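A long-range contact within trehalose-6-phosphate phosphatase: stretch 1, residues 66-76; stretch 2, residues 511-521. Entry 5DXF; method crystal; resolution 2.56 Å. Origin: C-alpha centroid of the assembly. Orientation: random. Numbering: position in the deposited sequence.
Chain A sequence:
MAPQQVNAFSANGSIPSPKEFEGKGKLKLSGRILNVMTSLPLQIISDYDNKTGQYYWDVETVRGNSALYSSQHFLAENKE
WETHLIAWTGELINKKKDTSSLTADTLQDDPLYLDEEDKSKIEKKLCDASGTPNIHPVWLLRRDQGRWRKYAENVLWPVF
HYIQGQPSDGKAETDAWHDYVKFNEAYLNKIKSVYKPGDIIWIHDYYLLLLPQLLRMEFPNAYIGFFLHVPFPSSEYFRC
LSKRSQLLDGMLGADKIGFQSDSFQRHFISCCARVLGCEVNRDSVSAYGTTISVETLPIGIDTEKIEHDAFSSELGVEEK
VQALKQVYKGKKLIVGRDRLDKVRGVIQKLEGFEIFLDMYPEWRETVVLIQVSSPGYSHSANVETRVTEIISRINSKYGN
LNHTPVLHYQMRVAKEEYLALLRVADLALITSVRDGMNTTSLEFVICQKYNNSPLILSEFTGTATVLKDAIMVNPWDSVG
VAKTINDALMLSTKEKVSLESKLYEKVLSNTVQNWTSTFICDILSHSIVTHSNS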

# COMPACT_ATOMS: atom_id res chain seq x y z
N SER A 66 4.28 -4.79 -1.93
CA SER A 66 5.05 -5.03 -3.14
C SER A 66 5.86 -3.85 -3.63
O SER A 66 6.99 -4.02 -4.05
CB SER A 66 4.11 -5.50 -4.25
OG SER A 66 3.19 -4.50 -4.60
N ALA A 67 5.30 -2.65 -3.60
CA ALA A 67 6.06 -1.48 -3.97
C ALA A 67 7.19 -1.34 -2.98
O ALA A 67 8.32 -1.10 -3.34
CB ALA A 67 5.18 -0.26 -3.96
N LEU A 68 6.86 -1.54 -1.71
CA LEU A 68 7.82 -1.53 -0.62
C LEU A 68 8.85 -2.64 -0.75
O LEU A 68 10.05 -2.41 -0.60
CB LEU A 68 7.11 -1.66 0.73
CG LEU A 68 8.00 -1.60 1.97
CD1 LEU A 68 8.74 -0.26 2.05
CD2 LEU A 68 7.16 -1.86 3.23
N TYR A 69 8.38 -3.85 -1.01
CA TYR A 69 9.25 -4.99 -1.15
C TYR A 69 10.18 -4.79 -2.33
O TYR A 69 11.35 -5.13 -2.28
CB TYR A 69 8.43 -6.26 -1.30
CG TYR A 69 7.78 -6.68 -0.00
CD1 TYR A 69 8.41 -6.47 1.20
CD2 TYR A 69 6.53 -7.28 0.01
CE1 TYR A 69 7.82 -6.85 2.39
CE2 TYR A 69 5.93 -7.66 1.19
CZ TYR A 69 6.59 -7.44 2.38
OH TYR A 69 6.01 -7.81 3.56
N SER A 70 9.65 -4.21 -3.39
CA SER A 70 10.46 -3.93 -4.56
C SER A 70 11.57 -2.98 -4.17
O SER A 70 12.70 -3.15 -4.61
CB SER A 70 9.61 -3.30 -5.65
OG SER A 70 8.45 -4.06 -5.89
N SER A 71 11.27 -1.99 -3.34
CA SER A 71 12.31 -1.09 -2.90
C SER A 71 13.35 -1.84 -2.09
O SER A 71 14.54 -1.70 -2.30
CB SER A 71 11.70 0.04 -2.08
OG SER A 71 12.66 0.62 -1.21
N GLN A 72 12.90 -2.74 -1.23
CA GLN A 72 13.83 -3.48 -0.42
C GLN A 72 14.75 -4.26 -1.33
O GLN A 72 15.95 -4.29 -1.14
CB GLN A 72 13.07 -4.42 0.51
CG GLN A 72 13.80 -5.66 0.97
CD GLN A 72 15.07 -5.33 1.71
OE1 GLN A 72 15.19 -4.25 2.25
NE2 GLN A 72 16.01 -6.25 1.72
N HIS A 73 14.18 -4.89 -2.35
CA HIS A 73 14.97 -5.70 -3.25
C HIS A 73 16.00 -4.86 -3.96
O HIS A 73 17.14 -5.26 -4.11
CB HIS A 73 14.10 -6.40 -4.28
CG HIS A 73 14.81 -7.47 -5.04
ND1 HIS A 73 15.47 -8.50 -4.42
CD2 HIS A 73 14.99 -7.65 -6.37
CE1 HIS A 73 16.02 -9.28 -5.33
NE2 HIS A 73 15.74 -8.79 -6.52
N PHE A 74 15.59 -3.68 -4.37
CA PHE A 74 16.47 -2.79 -5.10
C PHE A 74 17.64 -2.51 -4.19
O PHE A 74 18.78 -2.42 -4.63
CB PHE A 74 15.73 -1.50 -5.43
CG PHE A 74 16.57 -0.51 -6.15
CD1 PHE A 74 17.16 -0.83 -7.35
CD2 PHE A 74 16.75 0.76 -5.64
CE1 PHE A 74 17.94 0.09 -8.02
CE2 PHE A 74 17.53 1.68 -6.30
CZ PHE A 74 18.12 1.35 -7.50
N LEU A 75 17.35 -2.36 -2.91
CA LEU A 75 18.37 -2.11 -1.91
C LEU A 75 19.30 -3.31 -1.72
O LEU A 75 20.51 -3.15 -1.55
CB LEU A 75 17.73 -1.73 -0.59
CG LEU A 75 17.09 -0.34 -0.52
CD1 LEU A 75 16.50 -0.09 0.86
CD2 LEU A 75 18.12 0.72 -0.86
N ALA A 76 18.72 -4.51 -1.76
CA ALA A 76 19.46 -5.74 -1.53
C ALA A 76 20.51 -6.04 -2.60
O ALA A 76 21.60 -6.51 -2.29
CB ALA A 76 18.50 -6.91 -1.42
N THR A 511 9.78 5.52 -10.80
CA THR A 511 10.01 4.10 -10.60
C THR A 511 10.20 3.90 -9.11
O THR A 511 10.47 4.86 -8.39
CB THR A 511 11.24 3.60 -11.37
OG1 THR A 511 12.41 4.12 -10.75
CG2 THR A 511 11.19 4.07 -12.82
N VAL A 512 10.06 2.66 -8.64
CA VAL A 512 10.38 2.40 -7.23
C VAL A 512 11.85 2.83 -7.03
O VAL A 512 12.14 3.65 -6.17
CB VAL A 512 10.11 0.92 -6.80
CG1 VAL A 512 11.09 -0.06 -7.46
CG2 VAL A 512 10.13 0.79 -5.27
N GLN A 513 12.76 2.34 -7.88
CA GLN A 513 14.20 2.58 -7.77
C GLN A 513 14.54 4.06 -7.62
O GLN A 513 15.29 4.46 -6.72
CB GLN A 513 14.94 1.97 -8.98
CG GLN A 513 14.76 0.46 -9.13
CD GLN A 513 13.52 0.08 -9.92
OE1 GLN A 513 12.68 0.93 -10.23
NE2 GLN A 513 13.39 -1.20 -10.25
N ASN A 514 13.97 4.89 -8.49
CA ASN A 514 14.24 6.31 -8.44
C ASN A 514 13.63 6.94 -7.20
O ASN A 514 14.16 7.93 -6.69
CB ASN A 514 13.72 7.01 -9.71
CG ASN A 514 13.90 8.52 -9.66
OD1 ASN A 514 12.94 9.26 -9.43
ND2 ASN A 514 15.13 8.98 -9.87
N TRP A 515 12.46 6.47 -6.79
CA TRP A 515 11.83 6.98 -5.59
C TRP A 515 12.68 6.63 -4.40
O TRP A 515 12.94 7.46 -3.54
CB TRP A 515 10.43 6.38 -5.43
CG TRP A 515 9.79 6.58 -4.08
CD1 TRP A 515 8.94 7.56 -3.72
CD2 TRP A 515 9.95 5.75 -2.93
NE1 TRP A 515 8.56 7.41 -2.42
CE2 TRP A 515 9.17 6.30 -1.91
CE3 TRP A 515 10.68 4.59 -2.66
CZ2 TRP A 515 9.10 5.74 -0.65
CZ3 TRP A 515 10.61 4.04 -1.42
CH2 TRP A 515 9.82 4.61 -0.42
N THR A 516 13.15 5.40 -4.36
CA THR A 516 13.98 4.97 -3.26
C THR A 516 15.31 5.72 -3.23
O THR A 516 15.79 6.13 -2.18
CB THR A 516 14.09 3.43 -3.13
OG1 THR A 516 15.43 3.04 -2.84
CG2 THR A 516 13.60 2.71 -4.39
N SER A 517 15.91 5.92 -4.40
CA SER A 517 17.15 6.69 -4.47
C SER A 517 16.99 8.16 -4.07
O SER A 517 17.76 8.67 -3.28
CB SER A 517 17.71 6.59 -5.89
OG SER A 517 18.60 7.64 -6.18
N THR A 518 15.96 8.80 -4.59
CA THR A 518 15.61 10.17 -4.26
C THR A 518 15.41 10.37 -2.76
O THR A 518 15.91 11.34 -2.19
CB THR A 518 14.32 10.62 -4.98
OG1 THR A 518 14.43 10.34 -6.38
CG2 THR A 518 14.08 12.11 -4.78
N PHE A 519 14.71 9.44 -2.11
CA PHE A 519 14.44 9.61 -0.69
C PHE A 519 15.71 9.51 0.15
O PHE A 519 15.90 10.29 1.08
CB PHE A 519 13.40 8.61 -0.19
CG PHE A 519 12.86 8.95 1.16
CD1 PHE A 519 11.99 10.02 1.33
CD2 PHE A 519 13.24 8.22 2.28
CE1 PHE A 519 11.51 10.36 2.58
CE2 PHE A 519 12.75 8.55 3.53
CZ PHE A 519 11.88 9.62 3.68
N ILE A 520 16.58 8.55 -0.18
CA ILE A 520 17.84 8.41 0.54
C ILE A 520 18.64 9.71 0.38
O ILE A 520 19.16 10.26 1.36
CB ILE A 520 18.66 7.19 0.04
CG1 ILE A 520 18.00 5.88 0.49
CG2 ILE A 520 20.08 7.24 0.57
CD1 ILE A 520 18.15 4.72 -0.49
N CYS A 521 18.67 10.21 -0.85
CA CYS A 521 19.33 11.48 -1.14
C CYS A 521 18.73 12.63 -0.32
O CYS A 521 19.46 13.51 0.11
CB CYS A 521 19.26 11.79 -2.64
SG CYS A 521 20.60 11.03 -3.63

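Two helices, 66-76 and 512-521, meet at a steep angle: their axes cross at -70° and approach to 9.2 Å, so contact is confined to a patch that buries 380 Å² in all. No hydrogen bond links them, and the joint rests on van der Waals packing.

T511 caps the second helix from just before its first turn: its OG1 accepts from the N514 backbone N at 2.9 Å, pairing an amide that would otherwise lack an intrahelical partner. The CA-to-CB bond of V512 then points toward the first helix where the backbones come nearest, its CA lying 5.9 Å from the CA of S71. This closeness lets V512 CG2 settle against the backbone itself, 3.3 Å from A67 O and 3.6 Å from S71 N, while V512 CG1 lies 4.0 Å from S70 CB.

At Q513 the aliphatic part of the side chain does the packing: CG sits over the face of the F74 ring, 3.5 Å from the ring centroid, in a CH-pi contact. W515 turns a ring edge to the small S71, with CZ3 4.0 Å from S71 OG. T516 points into the junction; its CB lies 3.7 Å from S71 OG, and its OG1 meets the F74 ring edge, 3.8 Å from F74 CD2. One turn later, I520 CD1 closes the patch against L75 CD2 at 4.0 Å, a purely apolar pairing.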